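PDB 4MEA: predicted protein from Acinetobacter sp. RUH2624, which hydrolyses epoxides as a secreted Cif virulence factor of the alpha/beta hydrolase fold. Local coordinates for the interface of chains A and B. Sequence-based numbering; all coordinates share one arbitrary frame. Chains: chain A/B, Predicted protein.

Contact 1: the interface of chains A and B. Residues chain A 2, 177, 206, 210-211; chain B 184, 187-189.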
# COMPACT_ATOMS: atom_id res chain seq x y z
N TYR A 2 4.46 5.90 12.17
CA TYR A 2 3.44 6.70 11.49
C TYR A 2 2.89 7.80 12.39
O TYR A 2 2.56 7.57 13.56
CB TYR A 2 2.28 5.85 10.93
CG TYR A 2 1.31 6.70 10.11
CD1 TYR A 2 1.59 7.01 8.79
CD2 TYR A 2 0.16 7.23 10.68
CE1 TYR A 2 0.74 7.81 8.04
CE2 TYR A 2 -0.70 8.03 9.94
CZ TYR A 2 -0.40 8.32 8.61
OH TYR A 2 -1.24 9.13 7.85
N PRO A 177 -1.33 3.08 8.33
CA PRO A 177 -0.70 2.19 7.34
C PRO A 177 0.27 1.20 7.98
O PRO A 177 1.07 1.59 8.83
CB PRO A 177 0.05 3.16 6.42
CG PRO A 177 -0.79 4.42 6.48
CD PRO A 177 -1.26 4.50 7.93
N TYR A 206 8.10 12.41 2.67
CA TYR A 206 7.08 11.90 3.58
C TYR A 206 7.43 10.49 4.06
O TYR A 206 7.40 10.19 5.25
CB TYR A 206 5.69 11.94 2.92
CG TYR A 206 4.59 11.61 3.90
CD1 TYR A 206 4.04 12.59 4.72
CD2 TYR A 206 4.13 10.30 4.04
CE1 TYR A 206 3.06 12.28 5.64
CE2 TYR A 206 3.15 9.99 4.95
CZ TYR A 206 2.62 10.98 5.75
OH TYR A 206 1.63 10.66 6.66
N THR A 210 8.40 9.56 7.89
CA THR A 210 7.46 8.65 8.55
C THR A 210 8.18 7.54 9.32
O THR A 210 7.81 7.21 10.44
CB THR A 210 6.49 8.00 7.52
OG1 THR A 210 5.56 8.98 7.07
CG2 THR A 210 5.70 6.85 8.17
N TYR A 211 9.19 6.97 8.69
CA TYR A 211 9.84 5.84 9.33
C TYR A 211 11.00 6.27 10.23
O TYR A 211 11.59 5.44 10.93
CB TYR A 211 10.19 4.76 8.31
CG TYR A 211 8.97 4.37 7.50
CD1 TYR A 211 7.94 3.65 8.08
CD2 TYR A 211 8.83 4.77 6.19
CE1 TYR A 211 6.80 3.31 7.36
CE2 TYR A 211 7.70 4.44 5.45
CZ TYR A 211 6.70 3.71 6.04
OH TYR A 211 5.59 3.39 5.30
N GLY B 184 -3.55 0.70 3.20
CA GLY B 184 -2.39 1.43 3.70
C GLY B 184 -1.99 2.61 2.82
O GLY B 184 -1.75 3.70 3.33
N SER B 187 -4.31 5.61 3.15
CA SER B 187 -4.34 6.30 4.44
C SER B 187 -2.97 6.87 4.83
O SER B 187 -2.76 7.28 5.97
CB SER B 187 -4.87 5.37 5.55
OG SER B 187 -4.07 4.22 5.70
N PHE B 188 -2.05 6.87 3.87
CA PHE B 188 -0.66 7.26 4.07
C PHE B 188 -0.52 8.76 3.81
O PHE B 188 -0.24 9.17 2.69
CB PHE B 188 0.20 6.45 3.08
CG PHE B 188 1.69 6.62 3.23
CD1 PHE B 188 2.34 6.23 4.39
CD2 PHE B 188 2.45 7.11 2.17
CE1 PHE B 188 3.73 6.35 4.51
CE2 PHE B 188 3.83 7.24 2.28
CZ PHE B 188 4.47 6.85 3.45
N GLY B 189 -0.75 9.58 4.84
CA GLY B 189 -0.73 11.03 4.67
C GLY B 189 -1.69 11.46 3.58
O GLY B 189 -2.74 10.84 3.37
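B:Phe188, a loop residue of one Cif epoxide hydrolase in a two-fold symmetric pair, reaches into a group of chain A residues made up of A:Pro177, A:Tyr206, A:Thr210 and A:Tyr211. Its CG stands anti to the backbone N (chi1 -174°), which puts the ring beside its carbonyl carbon and points it at chain A. CB passes A:Pro177 CG. Beyond it, CG, CD1 and CD2 lie against A:Tyr206 CE2, which sits 3.6 Å above the centre of the phenylalanine ring. The two rings meet edge-to-face with planes at 90°, the tyrosine supplying the edge. At the far rim, CE1 comes within 3.6 Å of A:Tyr211 OH, the phenol oxygen, while CE2 and CZ each lie 3.5 Å from A:Tyr206 CD2. A:Thr210 crosses the ring obliquely; its OG1 lies over the rim of the A:Tyr206 ring and hydrogen-bonds to the carbonyl O of that same residue, one turn back in helix 200-211.

The backbone around B:Phe188 is gripped as well. A:Tyr2, although poorly ordered, accepts a hydrogen bond at OH from B:Gly189 N (3.1 Å, 158° at the hydrogen), which lies at the edge of its ring, in plane. The same OH can donate to B:Ser187 O at 3.0 Å. A:Tyr206 OH, 3.2 Å from B:Gly189 N, is a second possible acceptor. Within chain A, A:Pro177 CD covers one face of the A:Tyr2 ring, 3.7 Å above its centre.

Contact 2: the interface of chains A and B. Residues chain A 8, 181, 185, 195-196, 202-203, 206-207; chain B 185, 188, 191, 195.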
# COMPACT_ATOMS: atom_id res chain seq x y z
N SER A 8 2.98 16.61 4.17
CA SER A 8 3.80 16.40 2.98
C SER A 8 4.27 17.77 2.51
O SER A 8 3.66 18.78 2.87
CB SER A 8 3.01 15.68 1.88
OG SER A 8 1.91 16.46 1.46
N TRP A 181 1.90 -2.61 3.66
CA TRP A 181 1.32 -1.85 2.54
C TRP A 181 2.33 -1.56 1.42
O TRP A 181 2.01 -1.70 0.24
CB TRP A 181 0.57 -0.57 2.98
CG TRP A 181 1.40 0.69 3.12
CD1 TRP A 181 1.89 1.22 4.29
CD2 TRP A 181 1.82 1.58 2.07
NE1 TRP A 181 2.61 2.37 4.03
CE2 TRP A 181 2.58 2.62 2.68
CE3 TRP A 181 1.64 1.60 0.68
CZ2 TRP A 181 3.15 3.65 1.94
CZ3 TRP A 181 2.21 2.64 -0.05
CH2 TRP A 181 2.96 3.65 0.59
N TYR A 185 2.18 -1.91 -2.76
CA TYR A 185 2.27 -0.75 -3.64
C TYR A 185 3.49 -0.83 -4.56
O TYR A 185 3.39 -0.57 -5.76
CB TYR A 185 2.29 0.55 -2.81
CG TYR A 185 2.49 1.83 -3.61
CD1 TYR A 185 1.63 2.17 -4.66
CD2 TYR A 185 3.50 2.72 -3.29
CE1 TYR A 185 1.79 3.36 -5.37
CE2 TYR A 185 3.68 3.91 -3.99
CZ TYR A 185 2.83 4.22 -5.03
OH TYR A 185 3.00 5.40 -5.72
N GLN A 195 4.41 7.03 -10.60
CA GLN A 195 3.89 8.08 -9.73
C GLN A 195 5.01 8.78 -8.98
O GLN A 195 5.03 10.01 -8.86
CB GLN A 195 2.87 7.51 -8.74
CG GLN A 195 1.55 7.12 -9.38
CD GLN A 195 0.50 6.75 -8.37
OE1 GLN A 195 0.79 6.10 -7.37
NE2 GLN A 195 -0.73 7.17 -8.61
N ILE A 196 5.95 8.00 -8.46
CA ILE A 196 7.05 8.55 -7.69
C ILE A 196 8.01 9.35 -8.58
O ILE A 196 8.50 10.41 -8.17
CB ILE A 196 7.77 7.47 -6.85
CG1 ILE A 196 6.81 6.95 -5.77
CG2 ILE A 196 9.02 8.04 -6.20
CD1 ILE A 196 7.29 5.70 -5.02
N LEU A 202 8.45 14.68 -3.06
CA LEU A 202 7.19 14.59 -2.33
C LEU A 202 7.04 13.23 -1.66
O LEU A 202 6.80 13.15 -0.45
CB LEU A 202 6.00 14.83 -3.28
CG LEU A 202 4.59 14.54 -2.76
CD1 LEU A 202 4.25 15.45 -1.58
CD2 LEU A 202 3.55 14.71 -3.88
N PHE A 203 7.18 12.16 -2.44
CA PHE A 203 7.02 10.82 -1.87
C PHE A 203 8.05 10.48 -0.80
O PHE A 203 7.69 10.05 0.30
CB PHE A 203 7.03 9.71 -2.94
CG PHE A 203 6.85 8.33 -2.36
CD1 PHE A 203 5.58 7.83 -2.11
CD2 PHE A 203 7.96 7.55 -2.01
CE1 PHE A 203 5.41 6.58 -1.54
CE2 PHE A 203 7.79 6.29 -1.45
CZ PHE A 203 6.51 5.80 -1.22
N TYR A 206 8.10 12.41 2.67
CA TYR A 206 7.08 11.90 3.58
C TYR A 206 7.43 10.49 4.06
O TYR A 206 7.40 10.19 5.25
CB TYR A 206 5.69 11.94 2.92
CG TYR A 206 4.59 11.61 3.90
CD1 TYR A 206 4.04 12.59 4.72
CD2 TYR A 206 4.13 10.30 4.04
CE1 TYR A 206 3.06 12.28 5.64
CE2 TYR A 206 3.15 9.99 4.95
CZ TYR A 206 2.62 10.98 5.75
OH TYR A 206 1.63 10.66 6.66
N PHE A 207 7.78 9.61 3.12
CA PHE A 207 8.16 8.24 3.43
C PHE A 207 9.33 8.16 4.43
O PHE A 207 9.24 7.48 5.46
CB PHE A 207 8.54 7.50 2.13
CG PHE A 207 8.87 6.05 2.32
CD1 PHE A 207 7.89 5.07 2.15
CD2 PHE A 207 10.16 5.65 2.64
CE1 PHE A 207 8.20 3.72 2.31
CE2 PHE A 207 10.49 4.31 2.80
CZ PHE A 207 9.50 3.34 2.64
N TYR B 185 -1.91 2.41 1.51
CA TYR B 185 -1.54 3.52 0.61
C TYR B 185 -2.54 4.67 0.70
O TYR B 185 -2.15 5.84 0.73
CB TYR B 185 -1.46 3.01 -0.83
CG TYR B 185 -1.16 4.07 -1.89
CD1 TYR B 185 -0.08 4.93 -1.76
CD2 TYR B 185 -1.95 4.16 -3.04
CE1 TYR B 185 0.20 5.87 -2.74
CE2 TYR B 185 -1.68 5.11 -4.01
CZ TYR B 185 -0.60 5.96 -3.86
OH TYR B 185 -0.32 6.91 -4.83
N PHE B 188 -2.05 6.87 3.87
CA PHE B 188 -0.66 7.26 4.07
C PHE B 188 -0.52 8.76 3.81
O PHE B 188 -0.24 9.17 2.69
CB PHE B 188 0.20 6.45 3.08
CG PHE B 188 1.69 6.62 3.23
CD1 PHE B 188 2.34 6.23 4.39
CD2 PHE B 188 2.45 7.11 2.17
CE1 PHE B 188 3.73 6.35 4.51
CE2 PHE B 188 3.83 7.24 2.28
CZ PHE B 188 4.47 6.85 3.45
N ILE B 191 -0.53 11.47 0.50
CA ILE B 191 0.28 11.03 -0.65
C ILE B 191 -0.52 10.47 -1.84
O ILE B 191 -0.26 10.84 -2.99
CB ILE B 191 1.39 10.03 -0.21
CG1 ILE B 191 2.33 10.71 0.79
CG2 ILE B 191 2.16 9.50 -1.42
CD1 ILE B 191 2.83 12.11 0.35
N GLN B 195 -0.51 12.15 -5.51
CA GLN B 195 0.07 11.41 -6.62
C GLN B 195 -0.98 11.08 -7.67
O GLN B 195 -0.74 11.23 -8.87
CB GLN B 195 0.75 10.13 -6.12
CG GLN B 195 2.00 10.41 -5.28
CD GLN B 195 2.84 9.17 -5.05
OE1 GLN B 195 4.06 9.20 -5.17
NE2 GLN B 195 2.18 8.08 -4.71
O HOH W 1 -1.08 8.65 -10.85
O HOH W 2 2.44 11.03 -9.06
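Helices 181-185 and 191-198 of both chains converge with helix 200-211 of chain A, and B:Tyr185 and B:Gln195 keep regular helical backbone angles. In this alpha/beta hydrolase of the epoxide hydrolase family, the polar centre is formed by two tyrosines and two glutamines. A:Tyr185 and B:Tyr185 stack, centroids 4.3 Å apart and planes 15° from parallel, each offset toward the other's rim. The phenol A:Tyr185 OH donates to its own chain's A:Gln195 OE1 along a lone pair in the carbonyl plane, and accepts from B:Gln195 NE2 at 3.0 Å, a bent bond tilted from the amide plane. Within its own chain, that NE2 also donates to B:Tyr185 OH (2.8 Å, 139° at the hydrogen), and B:Tyr185 OH can donate to A:Gln195 OE1 at 2.9 Å. B:Gln195 OE1 turns instead toward carbon, 3.7 Å from A:Phe203 CD1. A:Trp181, its CG in the crowded position between backbone N and carbonyl carbon (chi1 87°), crosses B:Phe188 at about a right angle and sets CZ2 3.4 Å above the centre of the face opposite A:Tyr206. B:Ile191 rests CG1 3.7 Å from A:Tyr206 CD2, while its CG2 meets A:Phe203. Water 2 bridges A:Gln195 O and B:Gln195 O; water 1 joins the side-chain A:Gln195 NE2 (2.7 Å) to B:Gln195 O.

Contact 3: the interface of chains A and B. Residues chain A 167-172, 180-181; chain B 167-172, 180-181.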
# COMPACT_ATOMS: atom_id res chain seq x y z
N PHE A 167 4.12 -12.61 3.48
CA PHE A 167 2.82 -12.81 2.86
C PHE A 167 1.70 -12.52 3.86
O PHE A 167 0.51 -12.75 3.58
CB PHE A 167 2.68 -14.26 2.37
CG PHE A 167 3.52 -14.57 1.16
CD1 PHE A 167 3.81 -13.59 0.23
CD2 PHE A 167 4.01 -15.85 0.96
CE1 PHE A 167 4.59 -13.88 -0.89
CE2 PHE A 167 4.79 -16.15 -0.17
CZ PHE A 167 5.08 -15.17 -1.09
N GLU A 168 2.08 -12.03 5.04
CA GLU A 168 1.12 -11.82 6.12
C GLU A 168 1.13 -10.41 6.71
O GLU A 168 0.13 -9.98 7.30
CB GLU A 168 1.34 -12.86 7.23
CG GLU A 168 1.09 -14.29 6.77
CD GLU A 168 1.65 -15.32 7.73
OE1 GLU A 168 2.29 -14.92 8.73
OE2 GLU A 168 1.45 -16.53 7.48
N TYR A 169 2.23 -9.67 6.56
CA TYR A 169 2.28 -8.33 7.16
C TYR A 169 1.10 -7.52 6.66
O TYR A 169 0.86 -7.45 5.45
CB TYR A 169 3.60 -7.60 6.85
CG TYR A 169 4.83 -8.36 7.27
CD1 TYR A 169 4.91 -8.98 8.52
CD2 TYR A 169 5.93 -8.47 6.42
CE1 TYR A 169 6.04 -9.69 8.90
CE2 TYR A 169 7.05 -9.18 6.78
CZ TYR A 169 7.11 -9.78 8.02
OH TYR A 169 8.24 -10.47 8.38
N PRO A 170 0.34 -6.90 7.58
CA PRO A 170 -0.91 -6.24 7.22
C PRO A 170 -0.72 -4.89 6.51
O PRO A 170 0.24 -4.17 6.77
CB PRO A 170 -1.61 -6.04 8.58
CG PRO A 170 -0.50 -5.95 9.56
CD PRO A 170 0.61 -6.85 9.03
N GLY A 171 -1.64 -4.57 5.61
CA GLY A 171 -1.56 -3.29 4.93
C GLY A 171 -2.01 -2.15 5.82
O GLY A 171 -1.61 -0.99 5.64
N TYR A 172 -2.84 -2.47 6.81
CA TYR A 172 -3.45 -1.43 7.63
C TYR A 172 -3.56 -1.88 9.09
O TYR A 172 -3.74 -3.07 9.37
CB TYR A 172 -4.82 -1.04 7.07
CG TYR A 172 -5.47 0.16 7.73
CD1 TYR A 172 -4.93 1.44 7.59
CD2 TYR A 172 -6.62 0.02 8.51
CE1 TYR A 172 -5.52 2.54 8.18
CE2 TYR A 172 -7.23 1.12 9.11
CZ TYR A 172 -6.66 2.38 8.94
OH TYR A 172 -7.23 3.48 9.53
N GLY A 180 2.94 -4.02 5.90
CA GLY A 180 2.68 -4.70 4.66
C GLY A 180 2.39 -3.83 3.45
O GLY A 180 2.60 -4.27 2.32
N TRP A 181 1.90 -2.61 3.66
CA TRP A 181 1.32 -1.85 2.54
C TRP A 181 2.33 -1.56 1.42
O TRP A 181 2.01 -1.70 0.24
CB TRP A 181 0.57 -0.57 2.98
CG TRP A 181 1.40 0.69 3.12
CD1 TRP A 181 1.89 1.22 4.29
CD2 TRP A 181 1.82 1.58 2.07
NE1 TRP A 181 2.61 2.37 4.03
CE2 TRP A 181 2.58 2.62 2.68
CE3 TRP A 181 1.64 1.60 0.68
CZ2 TRP A 181 3.15 3.65 1.94
CZ3 TRP A 181 2.21 2.64 -0.05
CH2 TRP A 181 2.96 3.65 0.59
N PHE B 167 -7.48 -4.98 10.02
CA PHE B 167 -6.14 -4.77 10.59
C PHE B 167 -5.22 -5.96 10.25
O PHE B 167 -4.09 -6.04 10.75
CB PHE B 167 -6.23 -4.63 12.12
CG PHE B 167 -6.87 -3.35 12.59
CD1 PHE B 167 -6.72 -2.17 11.88
CD2 PHE B 167 -7.61 -3.33 13.77
CE1 PHE B 167 -7.31 -0.98 12.34
CE2 PHE B 167 -8.20 -2.16 14.22
CZ PHE B 167 -8.05 -0.98 13.51
N GLU B 168 -5.70 -6.87 9.40
CA GLU B 168 -4.95 -8.10 9.10
C GLU B 168 -4.72 -8.38 7.61
O GLU B 168 -3.73 -9.02 7.27
CB GLU B 168 -5.64 -9.33 9.73
CG GLU B 168 -5.64 -9.33 11.26
CD GLU B 168 -6.50 -10.44 11.85
OE1 GLU B 168 -7.33 -11.03 11.12
OE2 GLU B 168 -6.33 -10.73 13.06
N TYR B 169 -5.62 -7.96 6.73
CA TYR B 169 -5.46 -8.27 5.30
C TYR B 169 -4.04 -7.92 4.88
O TYR B 169 -3.58 -6.81 5.11
CB TYR B 169 -6.46 -7.51 4.43
CG TYR B 169 -7.90 -7.75 4.81
CD1 TYR B 169 -8.38 -9.05 5.06
CD2 TYR B 169 -8.79 -6.70 4.93
CE1 TYR B 169 -9.70 -9.27 5.43
CE2 TYR B 169 -10.12 -6.91 5.31
CZ TYR B 169 -10.56 -8.19 5.55
OH TYR B 169 -11.88 -8.38 5.91
N PRO B 170 -3.35 -8.87 4.25
CA PRO B 170 -1.92 -8.71 3.92
C PRO B 170 -1.67 -7.72 2.78
O PRO B 170 -2.45 -7.64 1.83
CB PRO B 170 -1.50 -10.12 3.48
CG PRO B 170 -2.63 -11.04 3.88
CD PRO B 170 -3.87 -10.20 3.91
N GLY B 171 -0.59 -6.96 2.88
CA GLY B 171 -0.20 -6.07 1.79
C GLY B 171 0.32 -6.85 0.59
O GLY B 171 0.19 -6.41 -0.57
N TYR B 172 0.92 -8.01 0.84
CA TYR B 172 1.57 -8.74 -0.26
C TYR B 172 1.26 -10.23 -0.14
O TYR B 172 1.16 -10.76 0.97
CB TYR B 172 3.08 -8.49 -0.21
CG TYR B 172 3.88 -9.07 -1.37
CD1 TYR B 172 3.76 -8.54 -2.65
CD2 TYR B 172 4.78 -10.11 -1.16
CE1 TYR B 172 4.50 -9.05 -3.71
CE2 TYR B 172 5.52 -10.63 -2.22
CZ TYR B 172 5.38 -10.09 -3.49
OH TYR B 172 6.13 -10.61 -4.54
N GLY B 180 -4.85 -6.04 1.23
CA GLY B 180 -4.53 -5.08 2.27
C GLY B 180 -3.79 -3.83 1.83
O GLY B 180 -3.91 -2.78 2.48
N TRP B 181 -3.02 -3.91 0.74
CA TRP B 181 -2.08 -2.81 0.45
C TRP B 181 -2.76 -1.47 0.25
O TRP B 181 -2.27 -0.47 0.76
CB TRP B 181 -1.08 -3.13 -0.68
CG TRP B 181 -1.61 -2.91 -2.08
CD1 TRP B 181 -2.13 -3.86 -2.92
CD2 TRP B 181 -1.67 -1.67 -2.80
NE1 TRP B 181 -2.51 -3.29 -4.11
CE2 TRP B 181 -2.24 -1.94 -4.06
CE3 TRP B 181 -1.28 -0.36 -2.51
CZ2 TRP B 181 -2.45 -0.96 -5.02
CZ3 TRP B 181 -1.48 0.63 -3.46
CH2 TRP B 181 -2.07 0.32 -4.71
O HOH W 3 -4.74 -4.61 6.45
O HOH W 4 2.19 -8.52 3.23
O HOH W 5 -2.07 -10.74 8.50
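In the deposited pair, a two-fold symmetric main-chain interface joins residues 167-172 of one chain to the same segment of the other, and its hydrogen bonds would hold the subunits together if this dimer is the biological one. A:Pro170 and B:Pro170 form an antiparallel beta bridge. On either side of it, A:Gly171 N donates to B:Tyr169 O and B:Gly171 N to A:Tyr169 O, each at 3.0 Å and 167° at the hydrogen, with the donor nearly along the C=O axis. Each of these carbonyls also takes a water: water 4 joins A:Tyr169 O to B:Tyr172 N, and water 3 makes the symmetry-equivalent link from B:Tyr169 O to A:Tyr172 N. Water 5 lies between A:Glu168 O and B:Glu168 O, so these carbonyl groups share a solvent molecule rather than meeting directly; the glutamates themselves are poorly ordered.

Side chains flank the bridge in pairs. A:Phe167 lies alongside B:Tyr172, both pointing the same way, and its CE1 comes 3.6 Å from B:Tyr172 CE2; in the twin pair, B:Phe167 CE1 is 3.9 Å from A:Tyr172 CE2. The proline ring of A:Pro170 brings CB to 3.3 Å from the carbonyl B:Phe167 O. Near the axis, A:Trp181 O approaches B:Trp181 CB. In the fold, the segment runs from the end of the 3-10 helix 164-167 to the start of strand 172-173, with A:Trp181 and B:Trp181 opening helix 181-185 in their chains.

Contact 1 and contact 2 are neighbours, the centres of their C-alpha atoms about 8 Å apart, and they share A:Tyr206 and B:Phe188; one aromatic pair thus belongs to both. Contact 3 lies about 14 Å from contact 1 and about 17 Å from contact 2, to which A:Trp181 connects it. Helix 181-185 contributes to all three, and helix 200-211 of chain A to contacts 1 and 2. The twins of contacts 1 and 2 lie across the two-fold axis, while contact 3 straddles it; all are parts of one interface combining aromatic, polar and main-chain contacts, which would favour a stable dimer if this assembly is the biological one.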